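Local coordinates for protein putative monooxygenase Rv0793 (Mycobacterium tuberculosis, PDB 1Y0H) that is a homodimeric putative monooxygenase that might take part in antibiotic biosynthesis or scavenge reactive oxygen species to help evade host defences, at residues V6-F12 with V89-L94. Residues are numbered along the deposited sequence; the frame is centred on the assembly and turned at random. Where two conformers were deposited one is given.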
# COMPACT_ATOMS: atom_id res chain seq x y z
N VAL A 6 -1.54 2.15 12.30
CA VAL A 6 -1.18 1.02 11.46
C VAL A 6 -1.77 1.24 10.10
O VAL A 6 -2.71 2.03 9.94
CB VAL A 6 -1.66 -0.36 12.04
CG1 VAL A 6 -1.02 -0.66 13.38
CG2 VAL A 6 -3.21 -0.46 12.13
N ALA A 7 -1.22 0.53 9.11
CA ALA A 7 -1.82 0.47 7.78
C ALA A 7 -2.01 -0.98 7.35
O ALA A 7 -1.43 -1.89 7.92
CB ALA A 7 -0.97 1.25 6.75
N VAL A 8 -2.83 -1.20 6.33
CA VAL A 8 -3.04 -2.54 5.80
C VAL A 8 -3.08 -2.43 4.29
O VAL A 8 -3.68 -1.49 3.74
CB VAL A 8 -4.40 -3.14 6.28
CG1 VAL A 8 -4.60 -4.56 5.74
CG2 VAL A 8 -4.50 -3.13 7.79
N ILE A 9 -2.40 -3.36 3.63
CA ILE A 9 -2.56 -3.53 2.19
C ILE A 9 -3.30 -4.84 2.01
O ILE A 9 -2.89 -5.86 2.55
CB ILE A 9 -1.21 -3.59 1.44
CG1 ILE A 9 -0.46 -2.28 1.58
CG2 ILE A 9 -1.42 -3.92 -0.07
CD1 ILE A 9 1.01 -2.36 1.13
N ALA A 10 -4.37 -4.82 1.23
CA ALA A 10 -5.10 -6.05 0.91
C ALA A 10 -5.18 -6.14 -0.60
O ALA A 10 -5.68 -5.21 -1.26
CB ALA A 10 -6.49 -6.03 1.52
N ARG A 11 -4.71 -7.26 -1.13
CA ARG A 11 -4.68 -7.50 -2.58
C ARG A 11 -5.65 -8.61 -2.95
O ARG A 11 -5.65 -9.68 -2.32
CB ARG A 11 -3.26 -7.87 -3.04
CG ARG A 11 -2.20 -6.94 -2.51
CD ARG A 11 -0.84 -7.18 -3.15
NE ARG A 11 -0.55 -6.09 -4.08
CZ ARG A 11 0.46 -5.23 -3.96
NH1 ARG A 11 0.59 -4.27 -4.85
NH2 ARG A 11 1.35 -5.33 -2.98
N PHE A 12 -6.47 -8.34 -3.97
CA PHE A 12 -7.52 -9.27 -4.40
C PHE A 12 -7.30 -9.64 -5.85
O PHE A 12 -7.13 -8.77 -6.70
CB PHE A 12 -8.91 -8.63 -4.29
CG PHE A 12 -9.20 -8.07 -2.93
CD1 PHE A 12 -8.73 -6.80 -2.57
CD2 PHE A 12 -9.96 -8.79 -2.02
CE1 PHE A 12 -9.00 -6.29 -1.29
CE2 PHE A 12 -10.26 -8.28 -0.76
CZ PHE A 12 -9.77 -7.03 -0.39
N VAL A 89 -7.33 -13.58 -0.28
CA VAL A 89 -6.89 -12.18 -0.17
C VAL A 89 -5.50 -12.18 0.45
O VAL A 89 -5.24 -12.90 1.42
CB VAL A 89 -7.85 -11.33 0.71
CG1 VAL A 89 -7.42 -9.86 0.73
CG2 VAL A 89 -9.29 -11.42 0.21
N ALA A 90 -4.61 -11.39 -0.14
CA ALA A 90 -3.26 -11.24 0.35
C ALA A 90 -3.20 -9.98 1.21
O ALA A 90 -3.32 -8.87 0.69
CB ALA A 90 -2.28 -11.17 -0.80
N VAL A 91 -3.04 -10.18 2.51
CA VAL A 91 -3.15 -9.09 3.48
C VAL A 91 -1.83 -8.87 4.19
O VAL A 91 -1.26 -9.81 4.74
CB VAL A 91 -4.25 -9.37 4.54
CG1 VAL A 91 -4.27 -8.30 5.63
CG2 VAL A 91 -5.62 -9.48 3.89
N THR A 92 -1.36 -7.63 4.18
CA THR A 92 -0.17 -7.25 4.93
C THR A 92 -0.48 -6.14 5.90
O THR A 92 -1.00 -5.09 5.52
CB THR A 92 0.96 -6.81 3.98
OG1 THR A 92 1.20 -7.85 3.03
CG2 THR A 92 2.24 -6.53 4.76
N VAL A 93 -0.17 -6.37 7.17
CA VAL A 93 -0.31 -5.31 8.17
C VAL A 93 1.02 -4.57 8.27
O VAL A 93 2.08 -5.21 8.31
CB VAL A 93 -0.78 -5.87 9.53
CG1 VAL A 93 -0.81 -4.77 10.60
CG2 VAL A 93 -2.15 -6.53 9.37
N LEU A 94 0.95 -3.24 8.31
CA LEU A 94 2.12 -2.38 8.23
C LEU A 94 2.26 -1.44 9.42
O LEU A 94 1.28 -0.84 9.87
CB LEU A 94 2.08 -1.55 6.95
CG LEU A 94 1.98 -2.29 5.61
CD1 LEU A 94 1.69 -1.28 4.50
CD2 LEU A 94 3.26 -3.05 5.31
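Ala-7 with Leu-94, Ile-9 with Thr-92 and Arg-11 with Ala-90 each exchange two backbone hydrogen bonds, six rungs that join strands 6-12 and 90-94 as antiparallel neighbours, with axes approaching to 4.5 Å at 163°. At the non-hydrogen-bonded pairs CA-H groups face the other strand's carbonyls; CA of Val-8 is 3.3 Å from O of Thr-92. On the face carrying Ile-9 and Leu-94, CD1 of Ile-9 meets CD1 of Leu-94 diagonally at 3.6 Å, while Ala-7 lies against the base of the leucine, CB of Ala-7 to CB of Leu-94 4.1 Å. The other face is lined by valines and Ala-10: CG1 of Val-8, anti to its own N (chi1 -179°), reaches diagonally to CG1 of Val-91, 3.8 Å away. At the far end Val-89 lies beside Phe-12 with both methyls on one side of the ring. CG1 of Val-89 makes a CH-pi contact over that face, 3.9 Å from the centroid of the Phe-12 ring, while CG2 of Val-89 is 3.4 Å from CE2 of Phe-12, beyond the rim.

Phe-12 and Val-89 pack on Tyr-77 of helix 72-78, and Val-8 on Leu-65 of helix 62-69, so this face of the ferredoxin-like sheet is covered by helices. The opposite face meets the second subunit, where Ile-9 packs on its counterpart and Leu-94 continues the sheet across the dimer interface. Strand 6-12 is an inner strand, between 53-59 and 90-96.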